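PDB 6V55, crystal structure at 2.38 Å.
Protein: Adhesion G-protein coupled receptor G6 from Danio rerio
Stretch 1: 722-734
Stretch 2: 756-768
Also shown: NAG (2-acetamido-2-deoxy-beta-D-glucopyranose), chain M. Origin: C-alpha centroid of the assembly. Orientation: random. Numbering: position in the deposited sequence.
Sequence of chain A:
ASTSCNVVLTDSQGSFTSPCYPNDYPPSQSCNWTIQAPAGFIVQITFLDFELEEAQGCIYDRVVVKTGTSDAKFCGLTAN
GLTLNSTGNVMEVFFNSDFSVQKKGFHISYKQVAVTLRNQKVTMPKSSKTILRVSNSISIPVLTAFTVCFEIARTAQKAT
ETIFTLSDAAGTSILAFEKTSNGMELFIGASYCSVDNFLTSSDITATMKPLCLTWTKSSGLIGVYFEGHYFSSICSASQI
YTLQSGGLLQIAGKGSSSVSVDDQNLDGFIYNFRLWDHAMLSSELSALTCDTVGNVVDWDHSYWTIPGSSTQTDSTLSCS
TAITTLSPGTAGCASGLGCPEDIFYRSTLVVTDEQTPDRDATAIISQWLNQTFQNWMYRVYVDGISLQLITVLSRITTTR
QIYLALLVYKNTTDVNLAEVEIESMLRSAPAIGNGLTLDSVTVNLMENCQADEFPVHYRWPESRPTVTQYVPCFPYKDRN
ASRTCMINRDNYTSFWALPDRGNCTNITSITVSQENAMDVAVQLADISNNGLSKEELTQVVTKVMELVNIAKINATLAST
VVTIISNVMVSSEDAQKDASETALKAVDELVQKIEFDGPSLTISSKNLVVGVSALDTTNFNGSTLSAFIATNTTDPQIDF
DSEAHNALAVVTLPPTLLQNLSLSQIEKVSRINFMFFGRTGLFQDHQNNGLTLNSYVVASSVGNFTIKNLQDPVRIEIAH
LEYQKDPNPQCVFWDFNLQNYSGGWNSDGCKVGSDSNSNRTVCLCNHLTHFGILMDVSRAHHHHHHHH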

# COMPACT_ATOMS: atom_id res chain seq x y z
N GLU A 722 33.41 10.58 -27.53
CA GLU A 722 34.21 11.56 -26.81
C GLU A 722 35.12 12.33 -27.76
O GLU A 722 35.43 11.86 -28.86
CB GLU A 722 35.07 10.90 -25.73
CG GLU A 722 34.36 9.86 -24.90
CD GLU A 722 35.30 9.17 -23.95
OE1 GLU A 722 35.13 7.95 -23.73
OE2 GLU A 722 36.21 9.86 -23.42
N TYR A 723 35.54 13.51 -27.31
CA TYR A 723 36.52 14.31 -28.03
C TYR A 723 37.87 13.60 -28.03
O TYR A 723 38.22 12.88 -27.09
CB TYR A 723 36.63 15.70 -27.38
CG TYR A 723 37.51 16.73 -28.09
CD1 TYR A 723 36.97 17.60 -29.04
CD2 TYR A 723 38.88 16.86 -27.77
CE1 TYR A 723 37.77 18.55 -29.68
CE2 TYR A 723 39.67 17.79 -28.41
CZ TYR A 723 39.12 18.64 -29.36
OH TYR A 723 39.93 19.56 -29.98
N GLN A 724 38.63 13.80 -29.11
CA GLN A 724 39.98 13.25 -29.21
C GLN A 724 40.79 14.14 -30.15
O GLN A 724 40.67 13.99 -31.37
CB GLN A 724 39.97 11.81 -29.69
CG GLN A 724 41.21 11.03 -29.32
CD GLN A 724 41.07 10.31 -28.00
OE1 GLN A 724 40.10 10.54 -27.26
NE2 GLN A 724 42.02 9.43 -27.69
N LYS A 725 41.60 15.03 -29.59
CA LYS A 725 42.42 15.93 -30.39
C LYS A 725 43.54 15.16 -31.09
O LYS A 725 44.32 14.47 -30.44
CB LYS A 725 43.02 17.04 -29.52
N ASP A 726 43.61 15.31 -32.42
CA ASP A 726 44.43 14.56 -33.38
C ASP A 726 44.30 13.05 -33.19
O ASP A 726 45.27 12.40 -32.76
CB ASP A 726 45.90 14.99 -33.27
N PRO A 727 43.15 12.45 -33.50
CA PRO A 727 42.98 11.02 -33.24
C PRO A 727 43.59 10.18 -34.36
O PRO A 727 43.99 10.68 -35.41
CB PRO A 727 41.47 10.87 -33.20
CG PRO A 727 40.98 11.87 -34.21
CD PRO A 727 41.98 13.01 -34.22
N ASN A 728 43.67 8.86 -34.12
CA ASN A 728 44.05 7.91 -35.16
C ASN A 728 42.92 6.92 -35.36
O ASN A 728 42.96 5.80 -34.82
CB ASN A 728 45.36 7.19 -34.85
CG ASN A 728 46.02 6.62 -36.11
OD1 ASN A 728 46.17 7.33 -37.11
ND2 ASN A 728 46.40 5.34 -36.07
N PRO A 729 41.89 7.27 -36.13
CA PRO A 729 40.73 6.40 -36.24
C PRO A 729 40.94 5.26 -37.22
O PRO A 729 41.64 5.38 -38.22
CB PRO A 729 39.63 7.35 -36.73
CG PRO A 729 40.36 8.37 -37.53
CD PRO A 729 41.76 8.48 -36.96
N GLN A 730 40.30 4.14 -36.91
CA GLN A 730 40.23 2.98 -37.81
C GLN A 730 38.75 2.73 -38.12
O GLN A 730 37.97 2.42 -37.21
CB GLN A 730 40.89 1.76 -37.17
CG GLN A 730 41.22 0.64 -38.14
CD GLN A 730 42.02 -0.46 -37.47
OE1 GLN A 730 41.50 -1.56 -37.23
NE2 GLN A 730 43.29 -0.19 -37.18
N CYS A 731 38.37 2.91 -39.38
CA CYS A 731 37.01 2.62 -39.82
C CYS A 731 36.82 1.11 -39.86
O CYS A 731 37.60 0.40 -40.50
CB CYS A 731 36.76 3.22 -41.20
SG CYS A 731 36.60 5.00 -41.24
N VAL A 732 35.79 0.61 -39.17
CA VAL A 732 35.55 -0.82 -39.12
C VAL A 732 34.10 -1.13 -39.47
O VAL A 732 33.23 -0.25 -39.43
CB VAL A 732 35.92 -1.41 -37.74
CG1 VAL A 732 37.42 -1.62 -37.66
CG2 VAL A 732 35.46 -0.48 -36.62
N PHE A 733 33.86 -2.38 -39.89
CA PHE A 733 32.51 -2.92 -40.01
C PHE A 733 32.37 -4.21 -39.20
O PHE A 733 33.34 -4.94 -38.99
CB PHE A 733 32.06 -3.16 -41.48
CG PHE A 733 32.63 -4.41 -42.11
CD1 PHE A 733 33.93 -4.41 -42.61
CD2 PHE A 733 31.86 -5.58 -42.23
CE1 PHE A 733 34.47 -5.56 -43.18
CE2 PHE A 733 32.40 -6.73 -42.79
CZ PHE A 733 33.70 -6.71 -43.27
N TRP A 734 31.14 -4.50 -38.77
CA TRP A 734 30.88 -5.67 -37.92
C TRP A 734 30.78 -6.93 -38.78
O TRP A 734 29.79 -7.12 -39.49
CB TRP A 734 29.61 -5.51 -37.10
CG TRP A 734 29.50 -6.59 -36.03
CD1 TRP A 734 28.72 -7.72 -36.07
CD2 TRP A 734 30.24 -6.65 -34.80
NE1 TRP A 734 28.92 -8.47 -34.92
CE2 TRP A 734 29.85 -7.84 -34.14
CE3 TRP A 734 31.18 -5.82 -34.19
CZ2 TRP A 734 30.37 -8.20 -32.90
CZ3 TRP A 734 31.70 -6.18 -32.96
CH2 TRP A 734 31.29 -7.37 -32.33
N SER A 756 37.70 14.09 -41.67
CA SER A 756 37.55 13.68 -40.28
C SER A 756 38.27 14.65 -39.35
O SER A 756 39.41 15.04 -39.60
CB SER A 756 38.08 12.26 -40.09
OG SER A 756 37.78 11.46 -41.23
N ASN A 757 37.58 15.06 -38.29
CA ASN A 757 38.20 15.92 -37.29
C ASN A 757 38.18 15.23 -35.93
O ASN A 757 38.18 13.99 -35.85
CB ASN A 757 37.49 17.27 -37.24
CG ASN A 757 35.98 17.13 -37.29
OD1 ASN A 757 35.36 16.63 -36.35
ND2 ASN A 757 35.38 17.57 -38.38
N SER A 758 38.16 16.01 -34.85
CA SER A 758 38.15 15.43 -33.50
C SER A 758 36.75 15.05 -33.04
O SER A 758 36.62 14.30 -32.06
CB SER A 758 38.79 16.41 -32.51
OG SER A 758 38.52 17.76 -32.85
N ASN A 759 35.71 15.53 -33.72
CA ASN A 759 34.32 15.27 -33.38
C ASN A 759 33.69 14.15 -34.20
O ASN A 759 32.85 13.41 -33.67
CB ASN A 759 33.47 16.53 -33.60
CG ASN A 759 33.78 17.63 -32.61
OD1 ASN A 759 34.91 17.79 -32.15
ND2 ASN A 759 32.75 18.40 -32.28
N ARG A 760 34.05 14.02 -35.47
CA ARG A 760 33.47 13.06 -36.39
C ARG A 760 34.58 12.25 -37.05
O ARG A 760 35.75 12.65 -37.06
CB ARG A 760 32.64 13.76 -37.47
CG ARG A 760 33.49 14.69 -38.33
CD ARG A 760 32.97 14.88 -39.74
NE ARG A 760 33.27 16.23 -40.22
CZ ARG A 760 32.76 16.74 -41.34
NH1 ARG A 760 31.93 16.02 -42.08
NH2 ARG A 760 33.08 17.98 -41.70
N THR A 761 34.22 11.09 -37.59
CA THR A 761 35.08 10.38 -38.52
C THR A 761 34.26 10.06 -39.76
O THR A 761 33.09 9.68 -39.64
CB THR A 761 35.67 9.10 -37.89
OG1 THR A 761 36.38 9.46 -36.71
CG2 THR A 761 36.65 8.39 -38.84
N VAL A 762 34.85 10.29 -40.94
CA VAL A 762 34.25 9.93 -42.21
C VAL A 762 34.94 8.68 -42.74
O VAL A 762 36.17 8.63 -42.82
CB VAL A 762 34.34 11.09 -43.22
CG1 VAL A 762 33.93 10.66 -44.62
CG2 VAL A 762 33.48 12.25 -42.75
N CYS A 763 34.15 7.66 -43.08
CA CYS A 763 34.64 6.44 -43.70
C CYS A 763 34.16 6.32 -45.14
O CYS A 763 32.99 6.57 -45.44
CB CYS A 763 34.17 5.19 -42.97
SG CYS A 763 34.55 5.26 -41.28
N LEU A 764 35.07 5.87 -45.99
CA LEU A 764 34.75 5.42 -47.33
C LEU A 764 34.92 3.91 -47.30
O LEU A 764 36.05 3.42 -47.19
CB LEU A 764 35.65 6.11 -48.35
CG LEU A 764 35.84 7.62 -48.12
CD1 LEU A 764 36.91 8.20 -49.04
CD2 LEU A 764 34.52 8.39 -48.27
N CYS A 765 33.80 3.18 -47.32
CA CYS A 765 33.80 1.72 -47.39
C CYS A 765 33.32 1.30 -48.78
O CYS A 765 32.45 1.94 -49.36
CB CYS A 765 32.91 1.10 -46.30
SG CYS A 765 33.55 1.40 -44.63
N ASN A 766 33.90 0.22 -49.31
CA ASN A 766 33.60 -0.23 -50.66
C ASN A 766 32.51 -1.29 -50.69
O ASN A 766 32.32 -1.92 -51.74
CB ASN A 766 34.88 -0.75 -51.35
CG ASN A 766 35.37 -2.09 -50.81
OD1 ASN A 766 35.13 -2.45 -49.65
ND2 ASN A 766 36.11 -2.83 -51.64
N HIS A 767 31.84 -1.54 -49.57
CA HIS A 767 30.75 -2.49 -49.52
C HIS A 767 29.64 -1.97 -48.61
O HIS A 767 29.87 -1.12 -47.75
CB HIS A 767 31.22 -3.89 -49.06
CG HIS A 767 31.73 -3.92 -47.65
ND1 HIS A 767 33.01 -3.55 -47.32
CD2 HIS A 767 31.13 -4.29 -46.49
CE1 HIS A 767 33.19 -3.69 -46.02
NE2 HIS A 767 32.06 -4.14 -45.49
N LEU A 768 28.42 -2.46 -48.83
CA LEU A 768 27.29 -2.00 -48.01
C LEU A 768 26.34 -3.13 -47.57
O LEU A 768 25.70 -3.82 -48.36
CB LEU A 768 26.48 -0.93 -48.75
CG LEU A 768 25.31 -0.53 -47.85
CD1 LEU A 768 25.78 0.40 -46.73
CD2 LEU A 768 24.18 0.05 -48.66
C1 NAG M . 32.78 19.52 -31.37
C2 NAG M . 32.83 19.22 -29.86
C3 NAG M . 32.70 20.53 -29.06
C4 NAG M . 33.71 21.58 -29.52
C5 NAG M . 33.67 21.77 -31.05
C6 NAG M . 34.78 22.66 -31.57
C7 NAG M . 32.06 17.02 -29.04
C8 NAG M . 30.86 16.21 -28.64
N2 NAG M . 31.80 18.27 -29.46
O3 NAG M . 32.88 20.25 -27.68
O4 NAG M . 33.41 22.84 -28.92
O5 NAG M . 33.82 20.50 -31.72
O6 NAG M . 34.94 22.53 -32.98
O7 NAG M . 33.20 16.57 -28.99

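The two stretches are joined by a single disulfide and otherwise by side-chain packing, with no hydrogen bond between them among the modelled atoms. Strand 730-734 crosses strand 760-765 at 58° between their N-to-C directions, and the axes come no closer than 7.8 Å, so the strands do not pair through their backbones and side chains must fill the gap. At the centre, Cys731 and Cys763 point toward each other, both in the m rotamer, and the bond between Cys731 SG and Cys763 SG (2.1 Å) has a chi3 of -87°, close to the preferred right angle for a disulfide. Beside it, Thr761 packs against the ring of Pro729, with Thr761 CG2 3.8 Å and Thr761 OG1 3.9 Å from Pro729 CB; Thr761 CG2 also lies 4.2 Å from Cys731 SG.

Farther along, Phe733 meets His767 in an edge-to-face arrangement. The ring planes stand at 75° with centroids 4.3 Å apart, and His767 NE2, on the imidazole edge, lies over the face of Phe733, 3.4 Å from Phe733 CG.

The other end of the contact is built around Ser758. Its CB sits over the Tyr723 ring, 4.0 Å from the ring centroid and 24° off the normal, a CH-pi contact, and Ser758 CB also approaches Gln724 O at 3.3 Å. The turn carrying Ser758 is braced from within: Asn757 OD1 accepts hydrogen bonds from Asn759 N (2.9 Å) and Arg760 N (3.1 Å), while Val762 N donates to Ser756 OG (3.2 Å). Pro727 packs against this turn, its CG 3.9 Å from Asn757 O. Asn759 carries the glycan through a covalent bond from its ND2 to NAG C1 (1.4 Å); the sugar's acetamide oxygen, NAG O7, lies at the edge of the Tyr723 ring, 3.9 Å from Tyr723 CB.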